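Local coordinates for probable fimbrial chaperone YadV (PDB 5GHU), which probably serves as the periplasmic chaperone that folds and escorts pilin subunits in the assembly of a chaperone-usher fimbria, at residues Trp140-Ser145 with Ala149-Thr154; Gly166-Glu169 with Arg174-Ile177; Asp178-Ala183 with Glu188-Asn193; His205-Asn210 with Ala215-Ala220; Thr78-Asp83 with Leu120-Asp125. All blocks are in the same frame, centred on the assembly; numbering follows the deposited sequence.

Contact 1 (Trp140-Ser145 with Ala149-Thr154); sequences WFWSGS and ASLRVT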
# COMPACT_ATOMS: atom_id res chain seq x y z
N TRP A 140 -1.19 -14.88 13.83
CA TRP A 140 0.23 -14.68 14.07
C TRP A 140 0.87 -15.84 14.80
O TRP A 140 0.29 -16.41 15.74
CB TRP A 140 0.42 -13.43 14.96
CG TRP A 140 -0.16 -12.16 14.37
CD1 TRP A 140 -1.51 -11.79 14.30
CD2 TRP A 140 0.58 -11.10 13.75
NE1 TRP A 140 -1.60 -10.58 13.69
CE2 TRP A 140 -0.36 -10.12 13.35
CE3 TRP A 140 1.96 -10.86 13.55
CZ2 TRP A 140 0.00 -8.97 12.68
CZ3 TRP A 140 2.34 -9.68 12.89
CH2 TRP A 140 1.37 -8.74 12.49
N PHE A 141 2.08 -16.20 14.36
CA PHE A 141 2.84 -17.33 14.92
C PHE A 141 4.31 -17.03 15.03
O PHE A 141 4.86 -16.29 14.20
CB PHE A 141 2.73 -18.57 13.97
CG PHE A 141 1.31 -18.95 13.68
CD1 PHE A 141 0.60 -18.33 12.66
CD2 PHE A 141 0.68 -19.88 14.49
CE1 PHE A 141 -0.69 -18.66 12.42
CE2 PHE A 141 -0.60 -20.26 14.21
CZ PHE A 141 -1.29 -19.64 13.19
N TRP A 142 4.96 -17.62 16.05
CA TRP A 142 6.39 -17.55 16.10
C TRP A 142 6.90 -18.33 14.93
O TRP A 142 6.34 -19.40 14.60
CB TRP A 142 6.97 -18.19 17.38
CG TRP A 142 6.87 -17.35 18.58
CD1 TRP A 142 6.06 -17.54 19.67
CD2 TRP A 142 7.62 -16.16 18.84
NE1 TRP A 142 6.27 -16.54 20.59
CE2 TRP A 142 7.22 -15.68 20.11
CE3 TRP A 142 8.58 -15.44 18.11
CZ2 TRP A 142 7.77 -14.53 20.69
CZ3 TRP A 142 9.13 -14.29 18.69
CH2 TRP A 142 8.71 -13.85 19.96
N SER A 143 7.96 -17.83 14.33
CA SER A 143 8.63 -18.46 13.21
C SER A 143 10.06 -18.67 13.71
O SER A 143 10.69 -17.73 14.21
CB SER A 143 8.61 -17.57 11.99
OG SER A 143 9.22 -18.14 10.88
N GLY A 144 10.55 -19.90 13.63
CA GLY A 144 11.78 -20.27 14.33
C GLY A 144 13.03 -20.21 13.48
O GLY A 144 12.93 -20.21 12.25
N SER A 145 14.20 -20.16 14.12
CA SER A 145 14.34 -20.19 15.57
C SER A 145 14.15 -18.80 16.17
O SER A 145 14.44 -17.79 15.52
CB SER A 145 15.72 -20.73 15.95
OG SER A 145 15.63 -21.79 16.89
N ALA A 149 14.71 -13.88 15.68
CA ALA A 149 13.27 -14.01 15.86
C ALA A 149 12.49 -13.46 14.69
O ALA A 149 12.86 -12.42 14.09
CB ALA A 149 12.84 -13.31 17.14
N SER A 150 11.43 -14.19 14.31
CA SER A 150 10.50 -13.66 13.32
C SER A 150 9.13 -14.25 13.54
O SER A 150 9.00 -15.20 14.29
CB SER A 150 10.97 -13.98 11.90
OG SER A 150 11.22 -15.35 11.84
N LEU A 151 8.13 -13.65 12.88
CA LEU A 151 6.75 -14.07 13.01
C LEU A 151 6.29 -14.53 11.66
O LEU A 151 6.61 -13.91 10.65
CB LEU A 151 5.86 -12.94 13.45
CG LEU A 151 6.34 -12.39 14.78
CD1 LEU A 151 5.63 -11.09 15.06
CD2 LEU A 151 5.95 -13.39 15.83
N ARG A 152 5.51 -15.60 11.66
CA ARG A 152 4.79 -15.98 10.44
C ARG A 152 3.35 -15.50 10.58
O ARG A 152 2.70 -15.73 11.62
CB ARG A 152 4.85 -17.48 10.22
CG ARG A 152 4.09 -17.98 8.97
CD ARG A 152 2.65 -18.44 9.24
NE ARG A 152 2.65 -19.67 10.04
CZ ARG A 152 1.56 -20.44 10.22
NH1 ARG A 152 0.39 -20.12 9.64
NH2 ARG A 152 1.65 -21.56 10.96
N VAL A 153 2.86 -14.83 9.56
CA VAL A 153 1.56 -14.18 9.62
C VAL A 153 0.73 -14.74 8.47
O VAL A 153 1.23 -14.87 7.35
CB VAL A 153 1.68 -12.66 9.48
CG1 VAL A 153 0.32 -11.95 9.81
CG2 VAL A 153 2.77 -12.13 10.44
N THR A 154 -0.52 -15.11 8.77
CA THR A 154 -1.40 -15.74 7.76
C THR A 154 -2.62 -14.86 7.59
O THR A 154 -3.27 -14.52 8.57
CB THR A 154 -1.80 -17.11 8.23
OG1 THR A 154 -0.64 -17.96 8.19
CG2 THR A 154 -2.84 -17.74 7.31
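Val-153 fits under the indole of Trp-140 as a two-pronged bump: CG1 sits over the middle of the six-membered ring, 3.9 Å from its centroid and 7° off the normal, a CH-pi contact, while CG2 presses against CE3 of the same ring, 3.5 Å away. Leu-151 fills the hollow between the two tryptophans, its CD1 turned to Trp-140 CE3 and its CD2 to Trp-142 CE3, each 4.0 Å off; Phe-206 and Leu-168 carry this packing into the core. On the other face of the hairpin, Phe-141 and Arg-152 form a second pile. The arginine leaves with CG anti to its backbone N (chi1 179°) and bends twice, which lays the guanidinium flat on the ring, planes 15° apart, in a cation-pi stack. NH1 then reaches Thr-154 OG1 at 2.8 Å, in the guanidinium plane, and that hydroxyl also bonds Asp-187. The backbones form an antiparallel beta hairpin of the C-terminal immunoglobulin-like domain, with Phe-141 and Arg-152 as a hydrogen-bonded pair. The Trp-140, Leu-151 and Val-153 side is apolar and buried, whereas on the other an in-plane hydrogen bond and a ring fix the guanidinium's tilt, and the nearby Asp-187 would probably offset its charge.

Contact 2 (Gly166-Glu169 with Arg174-Ile177); sequences GDLE and RYPI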
# COMPACT_ATOMS: atom_id res chain seq x y z
N GLY A 166 4.46 -1.90 13.92
CA GLY A 166 4.01 -2.97 14.78
C GLY A 166 5.16 -3.36 15.65
O GLY A 166 6.32 -3.03 15.37
N ASP A 167 4.86 -4.05 16.74
CA ASP A 167 5.93 -4.53 17.62
C ASP A 167 5.47 -5.77 18.38
O ASP A 167 4.26 -6.10 18.48
CB ASP A 167 6.33 -3.40 18.62
CG ASP A 167 5.11 -2.79 19.36
OD1 ASP A 167 4.66 -3.41 20.33
OD2 ASP A 167 4.68 -1.71 18.96
N LEU A 168 6.45 -6.46 18.93
CA LEU A 168 6.23 -7.59 19.81
C LEU A 168 6.67 -7.18 21.21
O LEU A 168 7.68 -6.52 21.34
CB LEU A 168 7.07 -8.76 19.30
CG LEU A 168 6.82 -10.02 20.10
CD1 LEU A 168 6.90 -11.18 19.13
CD2 LEU A 168 7.92 -10.10 21.16
N GLU A 169 5.86 -7.52 22.21
CA GLU A 169 6.19 -7.19 23.60
C GLU A 169 6.24 -8.43 24.44
O GLU A 169 5.40 -9.31 24.32
CB GLU A 169 5.13 -6.25 24.17
CG GLU A 169 5.62 -5.09 24.97
CD GLU A 169 4.63 -3.96 24.86
OE1 GLU A 169 3.42 -4.25 24.79
OE2 GLU A 169 5.04 -2.81 24.77
N ARG A 174 9.92 -4.13 24.41
CA ARG A 174 9.24 -4.02 23.12
C ARG A 174 10.23 -4.14 21.97
O ARG A 174 11.34 -3.57 22.06
CB ARG A 174 8.50 -2.67 23.08
CG ARG A 174 7.78 -2.39 21.82
CD ARG A 174 6.95 -1.08 22.02
NE ARG A 174 5.96 -1.17 23.09
CZ ARG A 174 5.21 -0.12 23.49
NH1 ARG A 174 5.33 1.07 22.93
NH2 ARG A 174 4.34 -0.24 24.48
N TYR A 175 9.85 -4.91 20.94
CA TYR A 175 10.72 -5.19 19.82
C TYR A 175 9.98 -4.86 18.55
O TYR A 175 9.00 -5.50 18.22
CB TYR A 175 11.13 -6.66 19.80
CG TYR A 175 11.74 -7.14 21.11
CD1 TYR A 175 10.93 -7.63 22.14
CD2 TYR A 175 13.10 -7.11 21.32
CE1 TYR A 175 11.47 -8.07 23.34
CE2 TYR A 175 13.65 -7.55 22.51
CZ TYR A 175 12.82 -8.05 23.51
OH TYR A 175 13.35 -8.52 24.71
N PRO A 176 10.43 -3.86 17.83
CA PRO A 176 9.74 -3.48 16.60
C PRO A 176 9.73 -4.63 15.62
O PRO A 176 10.73 -5.33 15.50
CB PRO A 176 10.57 -2.36 16.03
CG PRO A 176 11.22 -1.74 17.26
CD PRO A 176 11.49 -2.89 18.19
N ILE A 177 8.60 -4.77 14.93
CA ILE A 177 8.48 -5.71 13.82
C ILE A 177 8.75 -5.00 12.50
O ILE A 177 8.23 -3.92 12.28
CB ILE A 177 7.07 -6.29 13.81
CG1 ILE A 177 6.84 -7.07 15.12
CG2 ILE A 177 6.89 -7.19 12.54
CD1 ILE A 177 5.38 -7.44 15.40
O HOH W 1 7.24 -1.35 12.97
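A single carboxylate oxygen, Glu-169 OE2, takes both N-H groups on one side of the Arg-174 guanidinium: NH2 lies 2.7 Å from OE2 and NE 2.5 Å, the latter shorter than is comfortable and its exact length doubtful. The oxygen lies in plane at the guanidinium edge; NH2 uses the syn lone pair of OE2 while NE comes from above the carboxylate, the two planes 50° apart. Arg-174 CG points away from its own N (chi1 179°), and the bend at chi3 brings NE to the glutamate. Asp-167 OD1 adds a long ion pair, 3.8 Å from NE and well out of the guanidinium plane, where charge alone acts. These three residues bridge the hairpin of strands 163-170 and 173-176, the latter at the sheet's edge, in the C-terminal immunoglobulin-like domain. An alanine in place of Glu-169 is likely to leave the Arg-174 guanidinium without its in-plane acceptor and free to swing, with the long ion pair to Asp-167 remaining. On the opposite face, Leu-168 CD2 meets the Tyr-175 ring at CD1, 4.0 Å away. Ile-177 lays CD1 against the backbone of Asp-167, 3.4 Å from its C, and its N gives Gly-166 O a nearly straight bond (171°).

Contact 3 (Asp178-Ala183 with Glu188-Asn193); sequences DVKMIA and EVMKVN
The carboxylate of Asp-178 and the amide of Asn-193 meet with their planes 58° apart: ND2 reaches OD1 at 2.6 Å from well above the carboxylate plane, while the oxygen lies close to the amide's own plane. The same ND2 also bonds Pro-176 O, which fixes the turn of the amide. On the carboxylate's other oxygen, OD2, the CB of Lys-191 rests 3.7 Å away. Asp-178 N donates to Lys-191 O at 2.9 Å, and water 2 joins Asp-178 O to Lys-191 N. Direct backbone pairing then gives way: residues 178-183 form an irregular run beside strand 186-191, an edge strand of the three-stranded sheet in the C-terminal immunoglobulin-like domain. Met-190 reaches across with its chain extended; SD receives a weak bond from Lys-180 N at 3.7 Å and CE touches Lys-180 O at 3.4 Å. Lys-180 stretches straight out (chi2 176°) to put NZ 2.8 Å from Val-189 O, in line with the carbonyl; Glu-188 OE1, at 4.1 Å from NZ, is too far for a salt bridge, though it may add some attraction. Ile-182 CG1 and Glu-188 CG pass each other from opposite directions, and water 3 links Glu-188 OE2 with Ala-183 N.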
# COMPACT_ATOMS: atom_id res chain seq x y z
N ASP A 178 9.54 -5.60 11.61
CA ASP A 178 9.69 -5.11 10.24
C ASP A 178 8.44 -5.47 9.46
O ASP A 178 8.41 -6.47 8.71
CB ASP A 178 10.93 -5.72 9.55
CG ASP A 178 12.24 -5.21 10.11
OD1 ASP A 178 12.27 -4.20 10.86
OD2 ASP A 178 13.27 -5.83 9.77
N VAL A 179 7.38 -4.72 9.71
CA VAL A 179 6.08 -5.05 9.09
C VAL A 179 6.15 -5.01 7.57
O VAL A 179 6.86 -4.19 6.99
CB VAL A 179 4.97 -4.12 9.59
CG1 VAL A 179 4.67 -4.42 11.09
CG2 VAL A 179 5.34 -2.64 9.37
N LYS A 180 5.37 -5.89 6.95
CA LYS A 180 5.29 -6.00 5.49
C LYS A 180 3.83 -6.10 5.15
O LYS A 180 3.06 -6.67 5.90
CB LYS A 180 5.97 -7.28 4.96
CG LYS A 180 7.48 -7.37 5.15
CD LYS A 180 7.85 -8.76 4.63
CE LYS A 180 9.28 -9.20 4.90
NZ LYS A 180 9.38 -10.63 4.49
N MET A 181 3.50 -5.62 3.94
CA MET A 181 2.16 -5.88 3.43
C MET A 181 1.94 -7.38 3.23
O MET A 181 2.85 -8.10 2.77
CB MET A 181 1.97 -5.10 2.11
CG MET A 181 0.58 -5.35 1.56
SD MET A 181 0.18 -4.18 0.18
CE MET A 181 1.36 -4.67 -1.04
N ILE A 182 0.73 -7.85 3.56
CA ILE A 182 0.42 -9.27 3.37
C ILE A 182 -0.77 -9.43 2.41
O ILE A 182 -1.81 -8.80 2.58
CB ILE A 182 0.20 -10.00 4.72
CG1 ILE A 182 -0.08 -11.49 4.48
CG2 ILE A 182 -0.84 -9.34 5.62
CD1 ILE A 182 -0.03 -12.31 5.79
N ALA A 183 -0.49 -10.15 1.34
CA ALA A 183 -1.50 -10.35 0.28
C ALA A 183 -2.65 -11.21 0.72
O ALA A 183 -2.55 -12.00 1.66
CB ALA A 183 -0.77 -10.95 -0.96
N GLU A 188 3.16 -14.38 5.22
CA GLU A 188 4.37 -13.62 5.11
C GLU A 188 5.12 -13.79 6.44
O GLU A 188 4.48 -13.82 7.48
CB GLU A 188 4.07 -12.12 4.98
CG GLU A 188 3.70 -11.65 3.64
CD GLU A 188 4.72 -11.94 2.59
OE1 GLU A 188 5.92 -12.18 2.91
OE2 GLU A 188 4.32 -12.00 1.43
N VAL A 189 6.43 -13.82 6.36
CA VAL A 189 7.29 -13.79 7.56
C VAL A 189 7.78 -12.35 7.79
O VAL A 189 8.19 -11.66 6.85
CB VAL A 189 8.48 -14.73 7.45
CG1 VAL A 189 9.46 -14.47 8.66
CG2 VAL A 189 7.98 -16.18 7.44
N MET A 190 7.75 -11.90 9.05
CA MET A 190 8.17 -10.54 9.35
C MET A 190 9.17 -10.65 10.47
O MET A 190 8.93 -11.36 11.47
CB MET A 190 6.96 -9.67 9.76
CG MET A 190 5.91 -9.58 8.66
SD MET A 190 4.52 -8.60 9.30
CE MET A 190 3.21 -9.20 8.22
N LYS A 191 10.31 -9.98 10.28
CA LYS A 191 11.42 -10.00 11.23
C LYS A 191 11.06 -9.24 12.53
O LYS A 191 10.34 -8.24 12.50
CB LYS A 191 12.67 -9.38 10.59
CG LYS A 191 13.32 -10.30 9.55
CD LYS A 191 14.70 -9.78 9.11
CE LYS A 191 15.57 -9.42 10.32
NZ LYS A 191 17.02 -9.19 10.02
N VAL A 192 11.56 -9.73 13.66
CA VAL A 192 11.43 -9.02 14.95
C VAL A 192 12.82 -8.51 15.31
O VAL A 192 13.76 -9.29 15.46
CB VAL A 192 10.87 -9.92 16.08
CG1 VAL A 192 10.76 -9.12 17.42
CG2 VAL A 192 9.49 -10.47 15.70
N ASN A 193 12.94 -7.20 15.42
CA ASN A 193 14.25 -6.58 15.67
C ASN A 193 14.69 -6.66 17.12
O ASN A 193 13.95 -6.28 18.02
CB ASN A 193 14.24 -5.13 15.23
CG ASN A 193 14.07 -4.99 13.76
OD1 ASN A 193 15.04 -5.00 13.00
ND2 ASN A 193 12.84 -4.87 13.33
O HOH W 2 10.23 -8.43 7.87
O HOH W 3 1.81 -11.93 0.93

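Contact 4 (His205-Asn210 with Ala215-Ala220); sequences HFYAIN and AIEGNA
Strands 205-209 and 215-220 run antiparallel, their axes 4.3 Å apart at closest approach and their directions 150° apart. Phe-206 with Gly-218 and Ala-208 with Ile-216 are the hydrogen-bonded pairs; Ala-208 N to Ile-216 O, at 2.8 Å, is the shortest of their four bonds. This hairpin forms one side of the four-stranded sheet in the C-terminal immunoglobulin-like domain. On the face of Phe-206, Ala-208 and Ile-216, the phenyl ring folds back over its partner. Phe-206 CG stands between the backbone N and carbonyl carbon (chi1 59°), which swings the ring across Gly-218, whose CA lies 3.7 Å from the centroid as a CH-pi contact. Gly-218 has no side chain to meet CZ, which leaves the ring its seat. Trp-140 and Phe-163 also meet this ring, and a serine in place of Phe-206 would probably open a gap over Gly-218 and leave these two aromatics without their shared neighbour. Further along, Ile-216 CD1 packs on Asn-210 CB at 3.7 Å. The other face is mixed, and its polar part is the bond from His-205 NE2 to Glu-217 OE2 at 2.6 Å, in the ring plane and onto the anti lone pair, with Gly-218 O over one face of the imidazole. Tyr-207 lies alongside Glu-217. The carboxylate's negative charge, at the end of a short N-H bond, would probably favour a protonated, positively charged imidazole.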
# COMPACT_ATOMS: atom_id res chain seq x y z
N HIS A 205 1.41 -6.09 18.77
CA HIS A 205 0.55 -4.93 18.63
C HIS A 205 0.87 -4.30 17.27
O HIS A 205 2.03 -4.30 16.85
CB HIS A 205 0.79 -3.94 19.80
CG HIS A 205 -0.13 -2.75 19.77
ND1 HIS A 205 0.13 -1.63 19.02
CD2 HIS A 205 -1.34 -2.55 20.35
CE1 HIS A 205 -0.85 -0.76 19.19
NE2 HIS A 205 -1.77 -1.31 19.97
N PHE A 206 -0.11 -3.71 16.59
CA PHE A 206 0.19 -3.12 15.29
C PHE A 206 -0.81 -2.03 14.96
O PHE A 206 -1.88 -1.89 15.59
CB PHE A 206 0.19 -4.22 14.17
CG PHE A 206 -1.11 -4.97 14.04
CD1 PHE A 206 -2.19 -4.35 13.35
CD2 PHE A 206 -1.29 -6.23 14.60
CE1 PHE A 206 -3.39 -5.01 13.25
CE2 PHE A 206 -2.51 -6.91 14.47
CZ PHE A 206 -3.54 -6.28 13.78
N TYR A 207 -0.41 -1.23 13.98
CA TYR A 207 -1.32 -0.30 13.32
C TYR A 207 -1.33 -0.62 11.85
O TYR A 207 -0.33 -0.44 11.14
CB TYR A 207 -0.88 1.14 13.53
CG TYR A 207 -0.93 1.56 15.01
CD1 TYR A 207 -2.12 1.96 15.59
CD2 TYR A 207 0.21 1.53 15.78
CE1 TYR A 207 -2.18 2.37 16.93
CE2 TYR A 207 0.16 1.93 17.11
CZ TYR A 207 -1.05 2.33 17.66
OH TYR A 207 -1.12 2.75 19.02
N ALA A 208 -2.45 -1.17 11.40
CA ALA A 208 -2.65 -1.36 9.97
C ALA A 208 -3.24 -0.10 9.37
O ALA A 208 -3.46 0.90 10.06
CB ALA A 208 -3.58 -2.57 9.75
N ILE A 209 -3.45 -0.11 8.04
CA ILE A 209 -3.86 1.12 7.35
C ILE A 209 -5.16 0.88 6.63
O ILE A 209 -5.30 -0.10 5.92
CB ILE A 209 -2.80 1.56 6.31
CG1 ILE A 209 -1.46 1.71 7.06
CG2 ILE A 209 -3.24 2.92 5.68
CD1 ILE A 209 -0.28 1.86 6.09
N ASN A 210 -6.13 1.76 6.88
CA ASN A 210 -7.41 1.58 6.22
C ASN A 210 -7.48 2.24 4.85
O ASN A 210 -6.49 2.77 4.32
CB ASN A 210 -8.57 2.03 7.13
CG ASN A 210 -8.63 3.54 7.29
OD1 ASN A 210 -8.19 4.28 6.44
ND2 ASN A 210 -9.15 4.00 8.45
N ALA A 215 -5.49 4.80 10.69
CA ALA A 215 -4.99 3.64 11.42
C ALA A 215 -6.08 2.68 11.83
O ALA A 215 -7.21 3.09 12.21
CB ALA A 215 -4.25 4.13 12.66
N ILE A 216 -5.72 1.39 11.77
CA ILE A 216 -6.51 0.29 12.33
C ILE A 216 -5.66 -0.38 13.38
O ILE A 216 -4.71 -1.12 13.07
CB ILE A 216 -6.88 -0.75 11.27
CG1 ILE A 216 -7.65 -0.08 10.13
CG2 ILE A 216 -7.68 -1.90 11.90
CD1 ILE A 216 -7.65 -1.05 8.86
N GLU A 217 -5.96 -0.10 14.65
CA GLU A 217 -5.17 -0.71 15.71
C GLU A 217 -5.50 -2.21 15.86
O GLU A 217 -6.67 -2.60 15.71
CB GLU A 217 -5.45 0.05 17.02
CG GLU A 217 -4.53 -0.43 18.15
CD GLU A 217 -4.76 0.35 19.44
OE1 GLU A 217 -5.79 1.10 19.54
OE2 GLU A 217 -3.92 0.16 20.33
N GLY A 218 -4.52 -3.05 16.18
CA GLY A 218 -4.82 -4.43 16.45
C GLY A 218 -3.80 -5.06 17.39
O GLY A 218 -2.79 -4.44 17.70
N ASN A 219 -4.11 -6.25 17.87
CA ASN A 219 -3.23 -6.98 18.75
C ASN A 219 -3.47 -8.45 18.67
O ASN A 219 -4.58 -8.90 18.25
CB ASN A 219 -3.40 -6.45 20.19
CG ASN A 219 -4.73 -6.85 20.79
OD1 ASN A 219 -5.77 -6.20 20.56
ND2 ASN A 219 -4.71 -7.91 21.57
N ALA A 220 -2.46 -9.25 19.03
CA ALA A 220 -2.64 -10.70 19.07
C ALA A 220 -1.72 -11.30 20.12
O ALA A 220 -0.65 -10.76 20.39
CB ALA A 220 -2.37 -11.29 17.67

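Contact 5 (Thr78-Asp83 with Leu120-Asp125); sequences TSLPKD and LFYRPD
Pro-124, Leu-80 and Tyr-122 carry this small contact, which has no direct hydrogen bond between its two segments. Leu-80 drops one methyl, CD1, onto the Tyr-122 ring: it stands 3.7 Å from the centroid and 19° off the normal, displaced toward the rim, where CD2 of the ring is 3.5 Å away. The leucine's CG is anti to its carbonyl carbon (chi1 -67°), which turns the side chain toward the ring; CD1 is the branch that touches the face, while CB meets the ring margin at CE2, 4.0 Å off. Tyr-74 closes round the same pair, its ring meeting that of Tyr-122 and its hydroxyl taking the N-H of Leu-80. Two residues on, Pro-124 sets CG and CB against the backbone of the loop. Its CG comes within 3.3 Å of Pro-81 O and its CB within 3.5 Å of Lys-82 O, two successive carbonyls. Water 4 donates to Lys-82 O at 2.9 Å and also to Asp-125 O, spanning the outer end of the contact. The loop between strands 67-74 and 86-95 is thereby packed on the end of strand 114-123, in the N-terminal immunoglobulin-like domain of a PapD-type chaperone, where the chain leaves for the second domain.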
# COMPACT_ATOMS: atom_id res chain seq x y z
N THR A 78 -6.03 -7.65 -19.60
CA THR A 78 -5.80 -8.87 -18.85
C THR A 78 -6.91 -8.94 -17.82
O THR A 78 -7.29 -7.91 -17.26
CB THR A 78 -4.46 -8.87 -18.09
OG1 THR A 78 -3.41 -8.43 -18.94
CG2 THR A 78 -4.16 -10.25 -17.54
N SER A 79 -7.41 -10.13 -17.53
CA SER A 79 -8.49 -10.22 -16.55
C SER A 79 -7.89 -10.35 -15.18
O SER A 79 -6.98 -11.14 -14.96
CB SER A 79 -9.39 -11.41 -16.84
OG SER A 79 -8.58 -12.55 -17.04
N LEU A 80 -8.35 -9.54 -14.25
CA LEU A 80 -7.86 -9.69 -12.89
C LEU A 80 -8.74 -10.67 -12.12
O LEU A 80 -9.91 -10.87 -12.47
CB LEU A 80 -7.86 -8.32 -12.18
CG LEU A 80 -6.86 -7.32 -12.75
CD1 LEU A 80 -7.05 -5.94 -12.18
CD2 LEU A 80 -5.42 -7.73 -12.50
N PRO A 81 -8.21 -11.24 -11.02
CA PRO A 81 -9.03 -12.20 -10.27
C PRO A 81 -10.24 -11.57 -9.72
O PRO A 81 -10.20 -10.38 -9.37
CB PRO A 81 -8.11 -12.65 -9.12
CG PRO A 81 -6.90 -11.93 -9.26
CD PRO A 81 -6.81 -11.27 -10.59
N LYS A 82 -11.34 -12.32 -9.63
CA LYS A 82 -12.53 -11.76 -9.04
C LYS A 82 -12.77 -12.19 -7.60
O LYS A 82 -13.75 -11.74 -6.97
CB LYS A 82 -13.75 -12.13 -9.91
CG LYS A 82 -13.66 -11.51 -11.30
CD LYS A 82 -15.00 -11.63 -12.05
CE LYS A 82 -14.88 -11.11 -13.47
NZ LYS A 82 -16.18 -11.20 -14.19
N ASP A 83 -11.85 -12.98 -7.03
CA ASP A 83 -12.06 -13.47 -5.68
C ASP A 83 -11.14 -12.86 -4.65
O ASP A 83 -11.13 -13.31 -3.52
CB ASP A 83 -11.85 -14.99 -5.63
CG ASP A 83 -10.46 -15.40 -5.98
OD1 ASP A 83 -9.61 -14.60 -6.48
OD2 ASP A 83 -10.16 -16.61 -5.77
N LEU A 120 -2.26 1.19 -5.45
CA LEU A 120 -3.66 1.14 -5.93
C LEU A 120 -4.18 -0.27 -5.66
O LEU A 120 -3.55 -1.27 -6.04
CB LEU A 120 -3.74 1.46 -7.43
CG LEU A 120 -5.18 1.34 -7.97
CD1 LEU A 120 -5.39 2.40 -9.09
CD2 LEU A 120 -5.44 -0.06 -8.53
N PHE A 121 -5.30 -0.38 -4.96
CA PHE A 121 -5.88 -1.70 -4.71
C PHE A 121 -7.08 -1.86 -5.59
O PHE A 121 -8.06 -1.08 -5.45
CB PHE A 121 -6.29 -1.86 -3.22
CG PHE A 121 -5.13 -1.76 -2.27
CD1 PHE A 121 -4.36 -2.86 -2.03
CD2 PHE A 121 -4.81 -0.56 -1.62
CE1 PHE A 121 -3.27 -2.79 -1.13
CE2 PHE A 121 -3.66 -0.48 -0.75
CZ PHE A 121 -2.92 -1.60 -0.50
N TYR A 122 -7.01 -2.84 -6.48
CA TYR A 122 -8.16 -3.19 -7.32
C TYR A 122 -9.04 -4.16 -6.53
O TYR A 122 -8.58 -5.24 -6.12
CB TYR A 122 -7.68 -3.82 -8.64
CG TYR A 122 -8.85 -4.13 -9.54
CD1 TYR A 122 -9.41 -3.14 -10.34
CD2 TYR A 122 -9.36 -5.42 -9.61
CE1 TYR A 122 -10.46 -3.46 -11.21
CE2 TYR A 122 -10.38 -5.74 -10.49
CZ TYR A 122 -10.94 -4.76 -11.25
OH TYR A 122 -11.98 -5.09 -12.13
N ARG A 123 -10.32 -3.76 -6.27
CA ARG A 123 -11.18 -4.49 -5.36
C ARG A 123 -12.42 -4.96 -6.13
O ARG A 123 -13.33 -4.18 -6.39
CB ARG A 123 -11.59 -3.61 -4.18
CG ARG A 123 -12.42 -4.39 -3.16
CD ARG A 123 -12.80 -3.49 -1.98
NE ARG A 123 -11.53 -3.26 -1.27
CZ ARG A 123 -11.34 -2.21 -0.47
NH1 ARG A 123 -12.36 -1.37 -0.21
NH2 ARG A 123 -10.15 -2.01 0.09
N PRO A 124 -12.46 -6.25 -6.49
CA PRO A 124 -13.71 -6.79 -7.05
C PRO A 124 -14.87 -6.57 -6.09
O PRO A 124 -14.70 -6.72 -4.88
CB PRO A 124 -13.41 -8.28 -7.23
CG PRO A 124 -11.86 -8.35 -7.33
CD PRO A 124 -11.39 -7.27 -6.36
N ASP A 125 -16.03 -6.26 -6.64
CA ASP A 125 -17.22 -6.13 -5.81
C ASP A 125 -17.59 -7.49 -5.22
O ASP A 125 -17.36 -8.53 -5.87
CB ASP A 125 -18.40 -5.68 -6.67
CG ASP A 125 -18.36 -4.22 -7.07
OD1 ASP A 125 -17.38 -3.51 -6.90
OD2 ASP A 125 -19.38 -3.73 -7.52
O HOH W 4 -16.26 -11.12 -5.65

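In the fold
From the N terminus, contact 5 comes first, closing a long loop that takes in strand 86-95 and most of strand 114-123, in the N-terminal domain. The other four follow in series, none nested or crossing, each closing a short turn in the C-terminal domain. Contacts 1 and 3 share a sheet, since strand 150-155 pairs with both 139-143 and 186-191; contacts 2 and 4 share the other, through strands 163-170 and 203-209. Contact 1 packs on contacts 2 and 4, joining the sheets as a sandwich. Between the domains, Met-181 of contact 3 touches Phe-121 of segment 120-125.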